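Local coordinates for protein 1-deoxy-D-xylulose 5-phosphate reductoisomerase (Zymomonas mobilis, PDB 1R0K) that catalyses the NADPH-dependent rearrangement and reduction of 1-deoxy-D-xylulose 5-phosphate to 2-C-methyl-D-erythritol 4-phosphate, a step of isoprenoid biosynthesis, at residues L10-S15 and S19-I24; W96-I101 and T268-T273; D29-I34 and K278-P283; L23-L28 and K50-K55; K43-A48 and K55-A60. All coordinates share one frame; numbering follows the deposited sequence.

All five contacts gather on the parallel sheet of the NADPH-binding domain. Interactions 1 and 4 share helix 15-25 and have centres about 10 Å apart; interactions 4 and 5 share helix 42-51. Together they trace the chain from strand 5-10 to strand 56-59, the start of a Rossmann-type fold. Interactions 2 and 3 instead bring late segments, 268-273 and 278-283, back onto this domain and also touch the second subunit. Along the chain, interactions 2 and 5 are nested within the loop closed by interaction 3, while interactions 3 and 4 cross. Interactions 1 and 2 have centres about 9 Å apart and touch, so the predicted cofactor loop lies close to where helix 267-275 returns to the sheet.

Interaction 1: residues L10-S15 and S19-I24; sequences LGATGS and STLDLI. With ACT (acetate ion), chain F.
Ser19 joins Ser15 through the backbone: its N donates to Ser15 O at 3.0 Å, with an N-H...O angle of 163°. This i to i+4 bond closes the first turn of helix 15-25, directly after Gly14, which holds the N-cap position. One residue on, Thr20 keeps its hydroxyl within the helix, bonded to Ile16 O, and packs against Trp96 and Met98 of strand 96-99. Leu21 supplies the apolar half of the contact. Its CG stands anti to the carbonyl carbon (chi1 -84°), and from there CD1 reaches the loop, 3.8 Å from Ala12 O and 4.1 Å from Ala12 CB. Asp22 turns to Arg26 and Arg267 in salt bridges, Leu23 to the loop with Met280 and Thr282, and Ile24 to Tyr31 and Val33. Gly11 has a positive phi (88°), where any side chain would collide with the carbonyl O of Leu10. Thr13 points away from the helix, and its OG1 donates to O of a bound acetate at 2.7 Å; the backbone N atoms of Asn39, Arg40 and Asn41 bind the same ion. The acetate probably comes from the crystallisation liquor, but its place is consistent with an anion site for the cofactor's 2'-phosphate. A glycine-rich turn between first strand and first helix, here carrying the predicted NADPH ligands Thr13, Gly14 and Ser15, is the hallmark of the Rossmann dinucleotide-binding fold.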
# COMPACT_ATOMS: atom_id res chain seq x y z
N LEU B 10 -13.69 -25.55 1.51
CA LEU B 10 -13.21 -26.75 0.85
C LEU B 10 -11.77 -26.94 1.36
O LEU B 10 -10.90 -26.14 1.04
CB LEU B 10 -13.23 -26.56 -0.66
CG LEU B 10 -14.57 -26.11 -1.24
CD1 LEU B 10 -14.43 -25.88 -2.73
CD2 LEU B 10 -15.65 -27.17 -0.95
N GLY B 11 -11.55 -27.98 2.15
CA GLY B 11 -10.23 -28.22 2.71
C GLY B 11 -10.16 -27.44 4.02
O GLY B 11 -9.31 -26.58 4.20
N ALA B 12 -11.07 -27.77 4.93
CA ALA B 12 -11.16 -27.07 6.21
C ALA B 12 -10.26 -27.56 7.33
O ALA B 12 -10.24 -26.96 8.40
CB ALA B 12 -12.61 -27.09 6.68
N THR B 13 -9.50 -28.63 7.09
CA THR B 13 -8.64 -29.18 8.13
C THR B 13 -7.15 -28.88 7.97
O THR B 13 -6.36 -29.18 8.86
CB THR B 13 -8.83 -30.69 8.24
OG1 THR B 13 -8.60 -31.29 6.97
CG2 THR B 13 -10.26 -31.01 8.69
N GLY B 14 -6.78 -28.30 6.84
CA GLY B 14 -5.38 -27.95 6.63
C GLY B 14 -5.11 -26.66 7.37
O GLY B 14 -5.98 -26.19 8.11
N SER B 15 -3.94 -26.06 7.19
CA SER B 15 -3.62 -24.81 7.89
C SER B 15 -4.53 -23.66 7.44
O SER B 15 -5.01 -22.89 8.27
CB SER B 15 -2.15 -24.43 7.68
OG SER B 15 -1.85 -24.31 6.30
N SER B 19 -7.27 -21.68 9.84
CA SER B 19 -7.23 -20.23 9.99
C SER B 19 -8.56 -19.63 9.53
O SER B 19 -9.04 -18.66 10.12
CB SER B 19 -6.09 -19.64 9.16
OG SER B 19 -4.83 -20.06 9.65
N THR B 20 -9.14 -20.22 8.50
CA THR B 20 -10.41 -19.74 7.98
C THR B 20 -11.52 -19.96 9.00
O THR B 20 -12.33 -19.07 9.25
CB THR B 20 -10.79 -20.45 6.66
OG1 THR B 20 -9.75 -20.22 5.69
CG2 THR B 20 -12.11 -19.91 6.10
N LEU B 21 -11.56 -21.15 9.60
CA LEU B 21 -12.59 -21.45 10.60
C LEU B 21 -12.44 -20.56 11.83
O LEU B 21 -13.43 -20.14 12.44
CB LEU B 21 -12.53 -22.92 11.00
CG LEU B 21 -13.31 -23.84 10.04
CD1 LEU B 21 -13.00 -25.29 10.32
CD2 LEU B 21 -14.79 -23.56 10.19
N ASP B 22 -11.20 -20.27 12.20
CA ASP B 22 -10.93 -19.41 13.35
C ASP B 22 -11.71 -18.11 13.18
O ASP B 22 -12.44 -17.69 14.08
CB ASP B 22 -9.43 -19.10 13.43
CG ASP B 22 -9.07 -18.22 14.63
OD1 ASP B 22 -8.82 -18.76 15.73
OD2 ASP B 22 -9.05 -16.98 14.47
N LEU B 23 -11.59 -17.49 12.01
CA LEU B 23 -12.29 -16.23 11.76
C LEU B 23 -13.80 -16.40 11.66
O LEU B 23 -14.56 -15.55 12.13
CB LEU B 23 -11.76 -15.57 10.48
CG LEU B 23 -10.26 -15.22 10.49
CD1 LEU B 23 -9.92 -14.38 9.26
CD2 LEU B 23 -9.93 -14.45 11.76
N ILE B 24 -14.24 -17.50 11.05
CA ILE B 24 -15.68 -17.75 10.92
C ILE B 24 -16.33 -17.95 12.29
O ILE B 24 -17.38 -17.39 12.58
CB ILE B 24 -15.95 -19.01 10.06
CG1 ILE B 24 -15.53 -18.74 8.61
CG2 ILE B 24 -17.43 -19.39 10.13
CD1 ILE B 24 -15.61 -19.96 7.70
C ACT F . -6.66 -33.69 5.60
O ACT F . -7.93 -33.70 5.88
OXT ACT F . -5.95 -34.70 5.27
CH3 ACT F . -5.86 -32.42 5.64

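Interaction 2: residues W96-I101 and T268-T273; sequences WTMAAI and TPIGHT
Trp96 and Met98 meet Ile270 and Thr273 in a buried strand-against-helix contact, with helix 267-275 lying on the parallel sheet at strand 96-99. The short axes pass 10.9 Å apart and run at 148°. The polar link is the indole: Trp96 NE1 donates to Thr273 O at 2.9 Å, bent to 140° at the hydrogen and arriving well above the carbonyl plane. With CG anti to the backbone N (chi1 -171°), the ring extends from the strand to this carbonyl and presents its CZ2 edge, in plane, to Thr273 OG1 at 3.5 Å. That hydroxyl is held by a bond of its own, OG1 to Ile270 O at 2.9 Å, set on a lone pair of the carbonyl. In this Rossmann-type sheet, strand 96-99 neighbours strand 5-10, and the helix that covers it here belongs to a much later part of the chain. A leucine in place of Trp96 would probably leave Thr273 O without its indole N-H and open a gap beside the threonine hydroxyl. Met98, bent at its last two torsions, brings CE to Ile270 CG2 at 4.0 Å; Val149 packs on both of these residues. At the start of the segment, Thr268 OG1 bonds to Asp254 O of the second subunit.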
# COMPACT_ATOMS: atom_id res chain seq x y z
N TRP B 96 -19.91 -17.38 -0.08
CA TRP B 96 -18.47 -17.26 0.05
C TRP B 96 -17.88 -18.66 0.18
O TRP B 96 -18.27 -19.42 1.05
CB TRP B 96 -18.10 -16.44 1.28
CG TRP B 96 -16.65 -16.09 1.36
CD1 TRP B 96 -16.03 -15.03 0.76
CD2 TRP B 96 -15.64 -16.78 2.11
NE1 TRP B 96 -14.69 -15.02 1.09
CE2 TRP B 96 -14.43 -16.08 1.92
CE3 TRP B 96 -15.65 -17.92 2.92
CZ2 TRP B 96 -13.23 -16.48 2.52
CZ3 TRP B 96 -14.45 -18.32 3.52
CH2 TRP B 96 -13.26 -17.60 3.31
N THR B 97 -16.93 -18.98 -0.70
CA THR B 97 -16.30 -20.29 -0.70
C THR B 97 -14.79 -20.21 -0.60
O THR B 97 -14.14 -19.56 -1.41
CB THR B 97 -16.62 -21.08 -2.00
OG1 THR B 97 -18.03 -21.27 -2.11
CG2 THR B 97 -15.91 -22.44 -1.98
N MET B 98 -14.24 -20.88 0.40
CA MET B 98 -12.80 -20.93 0.56
C MET B 98 -12.38 -22.20 -0.17
O MET B 98 -12.73 -23.31 0.24
CB MET B 98 -12.42 -21.02 2.05
CG MET B 98 -10.96 -21.40 2.30
SD MET B 98 -9.76 -20.33 1.47
CE MET B 98 -9.79 -18.92 2.53
N ALA B 99 -11.65 -22.04 -1.27
CA ALA B 99 -11.19 -23.18 -2.07
C ALA B 99 -9.79 -23.51 -1.60
O ALA B 99 -8.81 -22.95 -2.10
CB ALA B 99 -11.19 -22.82 -3.53
N ALA B 100 -9.69 -24.42 -0.64
CA ALA B 100 -8.40 -24.78 -0.08
C ALA B 100 -7.99 -26.24 -0.24
O ALA B 100 -7.08 -26.70 0.45
CB ALA B 100 -8.35 -24.37 1.38
N ILE B 101 -8.65 -26.96 -1.13
CA ILE B 101 -8.29 -28.35 -1.39
C ILE B 101 -7.04 -28.27 -2.27
O ILE B 101 -7.08 -27.65 -3.32
CB ILE B 101 -9.40 -29.09 -2.17
CG1 ILE B 101 -10.68 -29.15 -1.33
CG2 ILE B 101 -8.93 -30.51 -2.53
CD1 ILE B 101 -11.89 -29.65 -2.09
N THR B 268 -4.67 -12.63 8.16
CA THR B 268 -4.75 -11.29 7.59
C THR B 268 -5.24 -11.39 6.14
O THR B 268 -6.24 -10.77 5.79
CB THR B 268 -3.40 -10.55 7.67
OG1 THR B 268 -3.11 -10.26 9.04
CG2 THR B 268 -3.45 -9.24 6.88
N PRO B 269 -4.54 -12.15 5.28
CA PRO B 269 -5.04 -12.24 3.91
C PRO B 269 -6.40 -12.96 3.84
O PRO B 269 -7.27 -12.59 3.06
CB PRO B 269 -3.93 -12.99 3.17
CG PRO B 269 -3.27 -13.80 4.28
CD PRO B 269 -3.22 -12.79 5.40
N ILE B 270 -6.59 -13.99 4.67
CA ILE B 270 -7.86 -14.70 4.66
C ILE B 270 -8.95 -13.73 5.11
O ILE B 270 -10.00 -13.62 4.47
CB ILE B 270 -7.85 -15.94 5.61
CG1 ILE B 270 -6.90 -17.01 5.06
CG2 ILE B 270 -9.25 -16.53 5.74
CD1 ILE B 270 -6.70 -18.19 6.00
N GLY B 271 -8.69 -13.02 6.20
CA GLY B 271 -9.65 -12.05 6.71
C GLY B 271 -10.03 -11.05 5.63
O GLY B 271 -11.17 -10.59 5.56
N HIS B 272 -9.06 -10.69 4.78
CA HIS B 272 -9.33 -9.75 3.71
C HIS B 272 -10.31 -10.35 2.69
O HIS B 272 -11.23 -9.67 2.24
CB HIS B 272 -8.02 -9.34 3.01
CG HIS B 272 -8.22 -8.68 1.67
ND1 HIS B 272 -8.39 -9.39 0.51
CD2 HIS B 272 -8.29 -7.37 1.32
CE1 HIS B 272 -8.55 -8.56 -0.50
NE2 HIS B 272 -8.50 -7.32 -0.04
N THR B 273 -10.12 -11.61 2.34
CA THR B 273 -11.00 -12.22 1.35
C THR B 273 -12.37 -12.52 1.94
O THR B 273 -13.38 -12.48 1.23
CB THR B 273 -10.41 -13.54 0.77
OG1 THR B 273 -10.39 -14.55 1.78
CG2 THR B 273 -8.98 -13.31 0.27

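Interaction 3: residues D29-I34 and K278-P283; sequences DRYQVI and KRMETP
Arg30 and Met280 make the closest approach of this contact: Arg30 NH2 lies 3.7 Å from Met280 CB, and NH1 4.2 Å from the same carbon. The methylene sits at the edge of the guanidinium, in its plane, while Met280 SD and CE both lie 4.2 Å from NH2. Tyr31 adds a looser touch, its OH 4.3 Å from Met280 SD. A bend at chi3 (49°) folds the arginine chain so that NH2 also comes 2.9 Å from Tyr31 OH, in a weak hydrogen bond with an angle of 122° at the hydrogen. Arg30 CB meanwhile rests over one face of the tyrosine ring, 4.0 Å above its plane and offset toward the rim. The weak bond and the packing of CB over the ring probably help to place the guanidinium. In the next shell, Leu274 touches both Tyr31 and Met280, and Asn27 also packs on the methionine. The contact joins the start of strand 31-38, in the parallel sheet of the Rossmann-type domain, to the loop after helix 267-275. That loop is also tied to the second subunit, by salt bridges of Arg279 with its Asp254 and Glu281 with its Arg169. Across the segments a charged edge and a phenol oxygen lie against a methylene and a thioether, so the contact probably relies on close packing, with no salt bridge or hydrogen bond joining the two.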
# COMPACT_ATOMS: atom_id res chain seq x y z
N ASP B 29 -22.40 -15.09 14.09
CA ASP B 29 -23.61 -14.29 13.96
C ASP B 29 -23.62 -13.63 12.59
O ASP B 29 -24.64 -13.10 12.14
CB ASP B 29 -23.67 -13.22 15.06
CG ASP B 29 -22.53 -12.22 14.96
OD1 ASP B 29 -21.36 -12.64 14.94
OD2 ASP B 29 -22.82 -11.00 14.91
N ARG B 30 -22.48 -13.67 11.91
CA ARG B 30 -22.33 -13.07 10.58
C ARG B 30 -22.25 -14.12 9.47
O ARG B 30 -22.58 -13.85 8.32
CB ARG B 30 -21.06 -12.20 10.54
CG ARG B 30 -21.16 -10.89 11.32
CD ARG B 30 -19.77 -10.28 11.56
NE ARG B 30 -18.97 -10.22 10.34
CZ ARG B 30 -17.67 -9.89 10.31
NH1 ARG B 30 -17.03 -9.59 11.43
NH2 ARG B 30 -17.02 -9.88 9.15
N TYR B 31 -21.80 -15.32 9.83
CA TYR B 31 -21.65 -16.39 8.86
C TYR B 31 -22.37 -17.69 9.19
O TYR B 31 -22.37 -18.14 10.33
CB TYR B 31 -20.16 -16.70 8.67
CG TYR B 31 -19.35 -15.49 8.28
CD1 TYR B 31 -18.45 -14.93 9.18
CD2 TYR B 31 -19.51 -14.90 7.04
CE1 TYR B 31 -17.72 -13.79 8.84
CE2 TYR B 31 -18.79 -13.76 6.69
CZ TYR B 31 -17.90 -13.21 7.60
OH TYR B 31 -17.19 -12.07 7.26
N GLN B 32 -22.95 -18.29 8.16
CA GLN B 32 -23.66 -19.56 8.27
C GLN B 32 -22.91 -20.59 7.44
O GLN B 32 -22.84 -20.48 6.21
CB GLN B 32 -25.09 -19.41 7.76
CG GLN B 32 -25.76 -20.74 7.42
CD GLN B 32 -27.24 -20.59 7.16
OE1 GLN B 32 -27.68 -19.71 6.42
NE2 GLN B 32 -28.03 -21.47 7.77
N VAL B 33 -22.35 -21.59 8.10
CA VAL B 33 -21.59 -22.62 7.42
C VAL B 33 -22.47 -23.63 6.67
O VAL B 33 -23.33 -24.27 7.27
CB VAL B 33 -20.70 -23.39 8.40
CG1 VAL B 33 -19.93 -24.47 7.67
CG2 VAL B 33 -19.75 -22.43 9.09
N ILE B 34 -22.24 -23.74 5.37
CA ILE B 34 -22.98 -24.69 4.55
C ILE B 34 -22.23 -26.02 4.56
O ILE B 34 -22.63 -26.95 5.25
CB ILE B 34 -23.11 -24.19 3.09
CG1 ILE B 34 -23.84 -22.84 3.07
CG2 ILE B 34 -23.89 -25.21 2.26
CD1 ILE B 34 -25.23 -22.87 3.65
N LYS B 278 -15.56 -5.30 2.49
CA LYS B 278 -15.38 -4.63 3.78
C LYS B 278 -14.11 -5.17 4.43
O LYS B 278 -13.36 -5.94 3.82
CB LYS B 278 -16.57 -4.92 4.69
CG LYS B 278 -17.91 -4.54 4.10
CD LYS B 278 -19.04 -4.91 5.06
CE LYS B 278 -20.39 -4.46 4.51
NZ LYS B 278 -21.50 -4.82 5.44
N ARG B 279 -13.86 -4.75 5.66
CA ARG B 279 -12.70 -5.22 6.41
C ARG B 279 -13.22 -5.75 7.74
O ARG B 279 -14.23 -5.28 8.26
CB ARG B 279 -11.71 -4.08 6.67
CG ARG B 279 -11.00 -3.55 5.43
CD ARG B 279 -9.78 -4.39 5.08
NE ARG B 279 -9.05 -3.81 3.95
CZ ARG B 279 -7.83 -4.17 3.58
NH1 ARG B 279 -7.17 -5.12 4.25
NH2 ARG B 279 -7.24 -3.58 2.54
N MET B 280 -12.53 -6.75 8.29
CA MET B 280 -12.93 -7.32 9.56
C MET B 280 -11.71 -7.41 10.46
O MET B 280 -10.58 -7.47 9.98
CB MET B 280 -13.50 -8.73 9.37
CG MET B 280 -12.47 -9.76 8.96
SD MET B 280 -13.19 -11.36 8.54
CE MET B 280 -13.58 -12.01 10.18
N GLU B 281 -11.94 -7.43 11.76
CA GLU B 281 -10.82 -7.54 12.67
C GLU B 281 -10.38 -9.00 12.72
O GLU B 281 -11.19 -9.91 12.52
CB GLU B 281 -11.22 -7.06 14.06
CG GLU B 281 -10.09 -7.12 15.07
CD GLU B 281 -10.36 -6.28 16.29
OE1 GLU B 281 -11.41 -6.48 16.93
OE2 GLU B 281 -9.52 -5.41 16.61
N THR B 282 -9.09 -9.22 12.94
CA THR B 282 -8.56 -10.58 13.09
C THR B 282 -7.55 -10.45 14.22
O THR B 282 -7.15 -9.34 14.57
CB THR B 282 -7.82 -11.11 11.84
OG1 THR B 282 -6.52 -10.52 11.75
CG2 THR B 282 -8.60 -10.81 10.56
N PRO B 283 -7.14 -11.57 14.83
CA PRO B 283 -6.16 -11.43 15.91
C PRO B 283 -4.72 -11.39 15.42
O PRO B 283 -3.79 -11.48 16.21
CB PRO B 283 -6.46 -12.63 16.80
CG PRO B 283 -6.96 -13.64 15.85
CD PRO B 283 -7.82 -12.87 14.88

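Interaction 4: residues L23-L28 and K50-K55; sequences LIERNL and KRTNAK
Glu25 and Arg51 form a two-point salt bridge between the ends of two helices. Arg51 NE donates to Glu25 OE2 at 2.7 Å with an angle of 165°, and Arg51 NH1 donates to OE1 at 3.0 Å. Both oxygens are met on their syn sides, and the side-on grip sets carboxylate and guanidinium nearly coplanar, 19° apart. The bend at chi3 of Arg51 (-56°) turns its NE edge to the acid, whose own chain stays extended. An alanine at Glu25 would probably leave the Arg51 charge without this mate and free its guanidinium to turn. Beside the bridge, Thr52 CG2 packs on Glu25 CG at 3.7 Å and more loosely on Leu28 CD2. The threonine hydroxyl turns back to the last turn of helix 42-51, bonded to Ala48 O and weakly to Ala49 O. Asn27 likewise serves the helix it follows: ND2 donates to Leu23 O at 2.8 Å, in the carbonyl plane. Asn53, with positive phi, ends helix 42-51 in a Schellman motif. On the sheet, Thr52 packs on Val33 and Leu36 of strand 31-38 and Ile24 on Val7 and Val9 of strand 5-10, setting helices 15-25 and 42-51 side by side.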
# COMPACT_ATOMS: atom_id res chain seq x y z
N LEU B 23 -11.59 -17.49 12.01
CA LEU B 23 -12.29 -16.23 11.76
C LEU B 23 -13.80 -16.40 11.66
O LEU B 23 -14.56 -15.55 12.13
CB LEU B 23 -11.76 -15.57 10.48
CG LEU B 23 -10.26 -15.22 10.49
CD1 LEU B 23 -9.92 -14.38 9.26
CD2 LEU B 23 -9.93 -14.45 11.76
N ILE B 24 -14.24 -17.50 11.05
CA ILE B 24 -15.68 -17.75 10.92
C ILE B 24 -16.33 -17.95 12.29
O ILE B 24 -17.38 -17.39 12.58
CB ILE B 24 -15.95 -19.01 10.06
CG1 ILE B 24 -15.53 -18.74 8.61
CG2 ILE B 24 -17.43 -19.39 10.13
CD1 ILE B 24 -15.61 -19.96 7.70
N GLU B 25 -15.69 -18.75 13.14
CA GLU B 25 -16.24 -19.03 14.45
C GLU B 25 -16.27 -17.85 15.43
O GLU B 25 -17.00 -17.88 16.42
CB GLU B 25 -15.53 -20.24 15.05
CG GLU B 25 -15.94 -21.52 14.34
CD GLU B 25 -15.28 -22.75 14.91
OE1 GLU B 25 -14.20 -23.14 14.41
OE2 GLU B 25 -15.85 -23.32 15.86
N ARG B 26 -15.50 -16.81 15.13
CA ARG B 26 -15.48 -15.59 15.95
C ARG B 26 -16.61 -14.70 15.43
O ARG B 26 -16.84 -13.61 15.95
CB ARG B 26 -14.16 -14.84 15.79
CG ARG B 26 -12.94 -15.59 16.26
CD ARG B 26 -11.65 -14.87 15.87
NE ARG B 26 -10.48 -15.62 16.31
CZ ARG B 26 -10.06 -15.68 17.57
NH1 ARG B 26 -10.71 -15.02 18.52
NH2 ARG B 26 -9.01 -16.42 17.88
N ASN B 27 -17.31 -15.17 14.41
CA ASN B 27 -18.37 -14.39 13.80
C ASN B 27 -19.54 -15.25 13.32
O ASN B 27 -20.06 -15.05 12.22
CB ASN B 27 -17.80 -13.60 12.62
CG ASN B 27 -16.74 -12.61 13.05
OD1 ASN B 27 -17.06 -11.54 13.57
ND2 ASN B 27 -15.47 -12.97 12.86
N LEU B 28 -19.96 -16.21 14.13
CA LEU B 28 -21.05 -17.08 13.75
C LEU B 28 -22.36 -16.33 13.60
O LEU B 28 -23.32 -16.85 13.04
CB LEU B 28 -21.19 -18.22 14.77
CG LEU B 28 -20.05 -19.23 14.67
CD1 LEU B 28 -20.19 -20.29 15.76
CD2 LEU B 28 -20.06 -19.86 13.28
N LYS B 50 -19.75 -29.95 13.52
CA LYS B 50 -20.69 -29.91 14.63
C LYS B 50 -20.66 -28.56 15.35
O LYS B 50 -21.70 -28.04 15.74
CB LYS B 50 -20.40 -31.05 15.61
CG LYS B 50 -20.73 -32.42 15.04
CD LYS B 50 -20.60 -33.53 16.06
CE LYS B 50 -19.15 -33.79 16.43
NZ LYS B 50 -19.07 -34.93 17.37
N ARG B 51 -19.47 -28.00 15.52
CA ARG B 51 -19.33 -26.71 16.18
C ARG B 51 -20.07 -25.62 15.42
O ARG B 51 -20.85 -24.86 16.01
CB ARG B 51 -17.86 -26.28 16.27
CG ARG B 51 -16.99 -27.14 17.14
CD ARG B 51 -15.75 -26.36 17.52
NE ARG B 51 -15.02 -25.86 16.35
CZ ARG B 51 -14.14 -26.57 15.66
NH1 ARG B 51 -13.53 -26.04 14.61
NH2 ARG B 51 -13.87 -27.82 16.02
N THR B 52 -19.82 -25.54 14.12
CA THR B 52 -20.43 -24.53 13.26
C THR B 52 -21.83 -24.89 12.78
O THR B 52 -22.43 -24.15 12.01
CB THR B 52 -19.56 -24.26 12.03
OG1 THR B 52 -19.47 -25.45 11.24
CG2 THR B 52 -18.16 -23.83 12.46
N ASN B 53 -22.34 -26.03 13.24
CA ASN B 53 -23.68 -26.47 12.85
C ASN B 53 -23.76 -26.49 11.33
O ASN B 53 -24.74 -26.04 10.74
CB ASN B 53 -24.73 -25.51 13.41
CG ASN B 53 -26.14 -26.02 13.24
OD1 ASN B 53 -27.11 -25.27 13.39
ND2 ASN B 53 -26.28 -27.30 12.94
N ALA B 54 -22.70 -27.01 10.70
CA ALA B 54 -22.64 -27.09 9.24
C ALA B 54 -23.75 -27.98 8.72
O ALA B 54 -24.19 -28.90 9.40
CB ALA B 54 -21.28 -27.63 8.81
N LYS B 55 -24.21 -27.70 7.50
CA LYS B 55 -25.27 -28.50 6.90
C LYS B 55 -24.73 -29.82 6.38
O LYS B 55 -25.42 -30.83 6.38
CB LYS B 55 -25.94 -27.72 5.76
CG LYS B 55 -27.07 -28.48 5.10
CD LYS B 55 -27.72 -27.68 3.99
CE LYS B 55 -28.80 -28.49 3.29
NZ LYS B 55 -29.43 -27.74 2.17

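Interaction 5: residues K43-A48 and K55-A60; sequences KDLADA and KRAVIA
Leu45 points toward the strand and does nearly all the touching from the helix side. Its CG is anti to the backbone N (chi1 177°), which carries the branched end out from helix 42-51 onto residues 57-59. CG itself meets Ala57 CB at 4.0 Å, as the alanine methyl points toward the helix. The CD2 branch goes further along the strand: it lies 3.3 Å from Val58 O, 3.9 Å from Ile59 N and 4.2 Å from Ile59 CD1. One methyl therefore rests on the peptide between Val58 and Ile59 while reaching the end of the isoleucine. Val58 sends its own side chain to the far face of the sheet, against Ala85, Leu86 and Ala89 of helix 83-90, and so offers Leu45 only its backbone. The helix and strand run antiparallel, at 174°, with short axes 8.8 Å apart. Helix 42-51 is the connection of the beta-alpha-beta unit between strands 31-38 and 56-59, and this contact packs it on the second strand; Leu45 also packs on Leu36 and Ala38 of the first. Leu72 of helix 65-72 lies against both Ala46 and Ala57, and Leu68 against Ile59. Thr13, a predicted NADPH residue, is about 4 Å from Leu45 between side chains. The small alanine opposite a branched leucine is consistent with the close spacing of helix and strand. The side-chain pairs are apolar, so the contact probably rests on burial and close packing, with CD2 also lying against the Val58-Ile59 peptide.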
# COMPACT_ATOMS: atom_id res chain seq x y z
N LYS B 43 -11.84 -36.78 12.19
CA LYS B 43 -12.00 -36.20 13.53
C LYS B 43 -12.13 -34.69 13.49
O LYS B 43 -13.11 -34.12 13.99
CB LYS B 43 -10.80 -36.59 14.41
CG LYS B 43 -10.83 -35.96 15.80
CD LYS B 43 -12.09 -36.33 16.56
CE LYS B 43 -12.12 -35.67 17.94
NZ LYS B 43 -10.96 -36.07 18.78
N ASP B 44 -11.14 -34.04 12.90
CA ASP B 44 -11.12 -32.59 12.80
C ASP B 44 -12.33 -32.09 12.00
O ASP B 44 -12.99 -31.14 12.42
CB ASP B 44 -9.82 -32.15 12.14
CG ASP B 44 -9.72 -30.65 11.97
OD1 ASP B 44 -10.55 -29.91 12.55
OD2 ASP B 44 -8.80 -30.21 11.25
N LEU B 45 -12.62 -32.74 10.88
CA LEU B 45 -13.75 -32.34 10.05
C LEU B 45 -15.05 -32.37 10.83
O LEU B 45 -15.78 -31.38 10.87
CB LEU B 45 -13.89 -33.27 8.84
CG LEU B 45 -15.09 -33.00 7.92
CD1 LEU B 45 -14.98 -31.59 7.32
CD2 LEU B 45 -15.14 -34.05 6.82
N ALA B 46 -15.34 -33.50 11.46
CA ALA B 46 -16.56 -33.69 12.24
C ALA B 46 -16.73 -32.67 13.36
O ALA B 46 -17.81 -32.09 13.51
CB ALA B 46 -16.61 -35.10 12.80
N ASP B 47 -15.68 -32.46 14.14
CA ASP B 47 -15.76 -31.50 15.24
C ASP B 47 -16.10 -30.11 14.72
O ASP B 47 -16.99 -29.45 15.25
CB ASP B 47 -14.45 -31.46 16.01
CG ASP B 47 -14.26 -32.68 16.88
OD1 ASP B 47 -15.24 -33.10 17.54
OD2 ASP B 47 -13.13 -33.22 16.92
N ALA B 48 -15.40 -29.68 13.68
CA ALA B 48 -15.64 -28.36 13.09
C ALA B 48 -17.07 -28.26 12.57
O ALA B 48 -17.75 -27.25 12.78
CB ALA B 48 -14.66 -28.12 11.95
N LYS B 55 -24.21 -27.70 7.50
CA LYS B 55 -25.27 -28.50 6.90
C LYS B 55 -24.73 -29.82 6.38
O LYS B 55 -25.42 -30.83 6.38
CB LYS B 55 -25.94 -27.72 5.76
CG LYS B 55 -27.07 -28.48 5.10
CD LYS B 55 -27.72 -27.68 3.99
CE LYS B 55 -28.80 -28.49 3.29
NZ LYS B 55 -29.43 -27.74 2.17
N ARG B 56 -23.48 -29.82 5.94
CA ARG B 56 -22.89 -31.03 5.41
C ARG B 56 -21.38 -31.06 5.59
O ARG B 56 -20.72 -30.03 5.54
CB ARG B 56 -23.23 -31.17 3.92
CG ARG B 56 -22.68 -32.43 3.27
CD ARG B 56 -23.06 -32.46 1.79
NE ARG B 56 -24.49 -32.31 1.60
CZ ARG B 56 -25.08 -32.23 0.41
NH1 ARG B 56 -24.36 -32.29 -0.70
NH2 ARG B 56 -26.40 -32.08 0.34
N ALA B 57 -20.84 -32.26 5.80
CA ALA B 57 -19.41 -32.47 5.96
C ALA B 57 -19.01 -33.55 4.96
O ALA B 57 -19.64 -34.60 4.89
CB ALA B 57 -19.09 -32.91 7.37
N VAL B 58 -17.96 -33.29 4.19
CA VAL B 58 -17.53 -34.26 3.20
C VAL B 58 -16.09 -34.69 3.40
O VAL B 58 -15.19 -33.86 3.51
CB VAL B 58 -17.67 -33.70 1.77
CG1 VAL B 58 -17.38 -34.79 0.75
CG2 VAL B 58 -19.06 -33.13 1.56
N ILE B 59 -15.89 -36.00 3.47
CA ILE B 59 -14.54 -36.53 3.61
C ILE B 59 -14.18 -37.04 2.21
O ILE B 59 -14.90 -37.85 1.63
CB ILE B 59 -14.50 -37.67 4.66
CG1 ILE B 59 -13.04 -38.03 4.97
CG2 ILE B 59 -15.29 -38.88 4.18
CD1 ILE B 59 -12.28 -36.92 5.64
N ALA B 60 -13.09 -36.52 1.66
CA ALA B 60 -12.66 -36.89 0.32
C ALA B 60 -12.45 -38.38 0.10
O ALA B 60 -12.86 -38.94 -0.91
CB ALA B 60 -11.38 -36.13 -0.03